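Side-chain contacts in scytovirin (Scytonema varium, PDB 2QSK), which is a disulfide-rich antiviral lectin with strong activity against T-tropic HIV-1, weaker activity against M-tropic strains, and the ability to inhibit viral fusion and infection: residues G16-S21 against G28-S33; G48-T53 against N70-D75. All blocks are in the same frame, centred on the assembly; numbering follows the deposited sequence. Where two conformers were deposited one is given.

How the interactions relate
From the N terminus, interaction 1 comes first: the Cys20-Cys32 disulfide closes a short loop and ties the turn at 16-19 to strand 31-32. The disulfide expected between Cys26 and Cys38 starts inside that loop and ends beyond it, so the two links cross along the chain. After strand 38-39 the chain runs to 48-53, where interaction 2 opens, and residues 70-75 close it around a loop of 16 residues. The two contacts are therefore in series, neither nested nor crossed. The centres of interaction 1 and interaction 2 lie about 23 Å apart, on opposite sides of the chain's centre. The disulfide expected between Cys7 and Cys55 joins the two sequence repeats, starting before interaction 1 and ending within the loop of interaction 2.

Interaction 1: residues G16-S21 against G28-S33; sequences GPNRCS and GARTCS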
# COMPACT_ATOMS: atom_id res chain seq x y z
N GLY A 16 -6.09 -16.98 -1.11
CA GLY A 16 -7.24 -16.22 -0.66
C GLY A 16 -6.84 -14.96 0.08
O GLY A 16 -5.65 -14.74 0.43
N PRO A 17 -7.83 -14.12 0.34
CA PRO A 17 -7.54 -12.87 1.05
C PRO A 17 -6.84 -13.15 2.38
O PRO A 17 -7.23 -14.03 3.15
CB PRO A 17 -8.94 -12.27 1.26
CG PRO A 17 -9.76 -12.82 0.13
CD PRO A 17 -9.26 -14.23 -0.03
N ASN A 18 -5.79 -12.37 2.65
CA ASN A 18 -5.11 -12.41 3.93
C ASN A 18 -4.33 -13.69 4.17
O ASN A 18 -3.85 -13.91 5.29
CB ASN A 18 -6.07 -12.15 5.11
CG ASN A 18 -7.01 -11.02 4.86
OD1 ASN A 18 -8.22 -11.22 4.71
ND2 ASN A 18 -6.46 -9.80 4.74
N ARG A 19 -4.14 -14.53 3.15
CA ARG A 19 -3.34 -15.73 3.30
C ARG A 19 -1.90 -15.45 2.92
O ARG A 19 -1.62 -14.59 2.09
CB ARG A 19 -3.89 -16.88 2.43
CG ARG A 19 -5.35 -17.21 2.70
CD ARG A 19 -5.68 -17.40 4.15
NE ARG A 19 -4.95 -18.49 4.79
CZ ARG A 19 -5.40 -19.73 4.94
NH1 ARG A 19 -6.53 -20.12 4.35
NH2 ARG A 19 -4.69 -20.61 5.63
N CYS A 20 -0.97 -16.21 3.49
CA CYS A 20 0.44 -15.92 3.27
C CYS A 20 1.31 -17.13 3.52
O CYS A 20 0.96 -18.02 4.30
CB CYS A 20 0.89 -14.77 4.19
SG CYS A 20 0.63 -15.14 5.96
N SER A 21 2.48 -17.10 2.88
CA SER A 21 3.61 -17.92 3.30
C SER A 21 4.80 -17.10 3.78
O SER A 21 5.71 -17.68 4.37
CB SER A 21 4.04 -18.90 2.21
OG SER A 21 4.38 -18.21 1.03
N GLY A 28 1.90 -3.53 5.77
CA GLY A 28 2.47 -2.77 6.87
C GLY A 28 3.32 -3.64 7.77
O GLY A 28 4.15 -4.41 7.33
N ALA A 29 3.07 -3.49 9.08
CA ALA A 29 3.79 -4.23 10.12
C ALA A 29 3.23 -5.63 10.37
O ALA A 29 3.69 -6.30 11.30
CB ALA A 29 3.76 -3.41 11.43
N ARG A 30 2.26 -6.10 9.58
CA ARG A 30 1.72 -7.46 9.78
C ARG A 30 2.74 -8.50 9.34
O ARG A 30 3.60 -8.27 8.50
CB ARG A 30 0.39 -7.59 9.02
CG ARG A 30 -0.71 -6.82 9.71
CD ARG A 30 -1.92 -6.59 8.87
NE ARG A 30 -2.59 -7.73 8.27
CZ ARG A 30 -3.59 -8.42 8.82
NH1 ARG A 30 -4.29 -9.21 8.05
NH2 ARG A 30 -3.92 -8.30 10.11
N THR A 31 2.61 -9.69 9.93
CA THR A 31 3.50 -10.79 9.66
C THR A 31 2.70 -12.08 9.43
O THR A 31 1.51 -12.17 9.77
CB THR A 31 4.54 -10.98 10.79
OG1 THR A 31 3.87 -11.18 12.03
CG2 THR A 31 5.46 -9.77 10.92
N CYS A 32 3.36 -13.09 8.88
CA CYS A 32 2.67 -14.32 8.52
C CYS A 32 2.66 -15.28 9.70
O CYS A 32 3.69 -15.58 10.31
CB CYS A 32 3.31 -14.95 7.29
SG CYS A 32 2.30 -16.22 6.54
N SER A 33 1.46 -15.77 10.04
CA SER A 33 1.25 -16.68 11.15
C SER A 33 1.61 -18.12 10.78
O SER A 33 1.71 -18.49 9.60
CB SER A 33 -0.20 -16.65 11.62
OG SER A 33 -1.03 -17.42 10.74
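Cys20 and Cys32 join the two segments through a disulfide, one of the crosslinks of a small disulfide-rich repeat, resembling hevein-type domains, with little regular secondary structure. The side chain of Cys20 leaves the backbone toward the opposite segment, and its CB stands 3.9 Å from Cys32 CB. Its SG lies between the backbone N and the carbonyl carbon (chi1 59°), which directs it at Cys32 SG, 2.1 Å away, and also brings it 4.2 Å from Ser33 N. Cys32 answers with SG anti to its own N, and the bridge has a right-handed torsion of 98°. Both cysteines were modelled in two conformers; these values describe one. Cys20 directly follows a type II turn from Gly16 to Arg19, closed by Arg19 N to Gly16 O (3.1 Å), with Asn18 at positive phi.

Two residues before each cysteine, the Asn18 amide and the Arg30 guanidinium approach each other without a direct hydrogen bond, their planes almost perpendicular at 88°. Both are bonded to Glu10, which probably accounts for their closeness: OE1 accepts from Asn18 ND2, while OE2 forms a salt bridge with Arg30 NE. The Arg30 chain, bent at chi3, also gives NH2 to Gly40 O. One carboxylate thus gathers a group from each segment, and Asn18 ND2 comes no closer to Arg30 NH1 than 4.0 Å.

Interaction 2: residues G48-T53 against N70-D75; sequences GPKGPT and NSKQCD
Lys50 NZ donates to two backbone carbonyls of the opposite segment, Cys74 O at 2.8 Å and Ser71 O at 2.9 Å. It approaches Cys74 O from above the carbonyl plane, 52° out of it, and Ser71 O at a smaller tilt of 32°. Arg78 O, its strongest polar partner, and Gly76 O also accept from NZ, so the lysine tip is held in a cluster of main-chain oxygens, with no carboxylate among these partners; such a setting would be expected to stabilise the charged ammonium. Four carbonyls must share three N-H groups, so at least one of the bonds is bifurcated or weaker. Ser71 O takes a second bond, from Cys74 N at 3.1 Å, which arrives from the other face of its plane. The lysine thus grips the turn through an oxygen that the turn already uses internally.

To reach it, the Lys50 chain bends at chi2 and chi3 and then runs straight to the amine. Its CE passes 3.3 Å from Ser71 O and 4.3 Å from Ser71 CB, and the CD methylene lies alongside Lys72 CG at 4.3 Å. The turn beneath is a short 3-10 segment, 71-72, flanked by a bond from Asn70 N to Gln73 OE1 (3.2 Å), the donor lying above the amide plane. Lys72 N adds a weak bond to Asn70 OD1.

Further out, His92 joins both segments, ND1 to Pro52 O and NE2 to Asp75 OD1, while Ser71 OG receives Cys80 N. The contact joins two parts of the long connection between strands 38-39 and 79-80; Cys74, disulfide-bonded to Cys86, links its later part to strand 86-87, the antiparallel partner of 79-80.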
# COMPACT_ATOMS: atom_id res chain seq x y z
N GLY A 48 -3.05 5.67 6.44
CA GLY A 48 -2.16 6.67 7.03
C GLY A 48 -2.44 8.04 6.44
O GLY A 48 -3.14 8.16 5.44
N PRO A 49 -1.87 9.10 7.03
CA PRO A 49 -1.92 10.44 6.39
C PRO A 49 -1.06 10.39 5.13
O PRO A 49 -0.25 9.48 4.99
CB PRO A 49 -1.32 11.36 7.46
CG PRO A 49 -0.37 10.47 8.20
CD PRO A 49 -1.03 9.10 8.24
N LYS A 50 -1.20 11.35 4.22
CA LYS A 50 -0.30 11.42 3.09
C LYS A 50 1.14 11.37 3.57
O LYS A 50 1.50 12.05 4.55
CB LYS A 50 -0.54 12.66 2.23
CG LYS A 50 -1.74 12.54 1.32
CD LYS A 50 -1.55 11.55 0.18
CE LYS A 50 -0.46 11.94 -0.81
NZ LYS A 50 -0.26 10.89 -1.82
N GLY A 51 1.96 10.60 2.87
CA GLY A 51 3.32 10.33 3.27
C GLY A 51 3.60 8.84 3.12
O GLY A 51 2.80 8.11 2.49
N PRO A 52 4.74 8.39 3.63
CA PRO A 52 5.18 7.02 3.40
C PRO A 52 4.29 5.90 3.93
O PRO A 52 4.50 4.75 3.52
CB PRO A 52 6.58 6.99 4.03
CG PRO A 52 7.03 8.43 4.05
CD PRO A 52 5.77 9.18 4.33
N THR A 53 3.32 6.20 4.81
CA THR A 53 2.39 5.16 5.26
C THR A 53 1.07 5.18 4.52
O THR A 53 0.21 4.35 4.85
CB THR A 53 2.14 5.19 6.79
OG1 THR A 53 1.29 6.28 7.14
CG2 THR A 53 3.45 5.24 7.56
N ASN A 70 -6.25 14.76 -7.75
CA ASN A 70 -5.83 15.20 -6.43
C ASN A 70 -4.79 14.23 -5.89
O ASN A 70 -4.66 13.10 -6.36
CB ASN A 70 -7.03 15.33 -5.48
CG ASN A 70 -7.67 14.00 -5.16
OD1 ASN A 70 -7.08 13.18 -4.46
ND2 ASN A 70 -8.89 13.76 -5.65
N SER A 71 -4.03 14.68 -4.90
CA SER A 71 -2.90 13.91 -4.42
C SER A 71 -3.30 12.68 -3.59
O SER A 71 -2.47 11.79 -3.38
CB SER A 71 -1.92 14.82 -3.68
OG SER A 71 -1.36 15.79 -4.57
N LYS A 72 -4.55 12.59 -3.15
CA LYS A 72 -5.02 11.39 -2.47
C LYS A 72 -5.26 10.21 -3.43
O LYS A 72 -5.47 9.09 -2.99
CB LYS A 72 -6.22 11.68 -1.57
CG LYS A 72 -5.75 12.42 -0.31
CD LYS A 72 -6.79 12.55 0.78
CE LYS A 72 -6.20 13.29 1.99
NZ LYS A 72 -7.22 13.93 2.86
N GLN A 73 -5.14 10.46 -4.73
CA GLN A 73 -5.15 9.40 -5.75
C GLN A 73 -3.72 8.94 -6.10
O GLN A 73 -3.53 8.20 -7.06
CB GLN A 73 -5.87 9.89 -7.01
CG GLN A 73 -7.32 10.20 -6.79
CD GLN A 73 -7.90 10.94 -7.96
OE1 GLN A 73 -7.29 11.87 -8.49
NE2 GLN A 73 -9.11 10.55 -8.36
N CYS A 74 -2.74 9.36 -5.30
CA CYS A 74 -1.35 9.00 -5.55
C CYS A 74 -0.78 8.28 -4.33
O CYS A 74 -1.12 8.60 -3.17
CB CYS A 74 -0.52 10.25 -5.87
SG CYS A 74 -1.14 11.12 -7.33
N ASP A 75 0.03 7.28 -4.61
CA ASP A 75 0.57 6.41 -3.56
C ASP A 75 1.58 7.13 -2.68
O ASP A 75 2.40 7.92 -3.17
CB ASP A 75 1.22 5.21 -4.24
CG ASP A 75 1.53 4.06 -3.32
OD1 ASP A 75 0.95 3.96 -2.21
OD2 ASP A 75 2.38 3.22 -3.74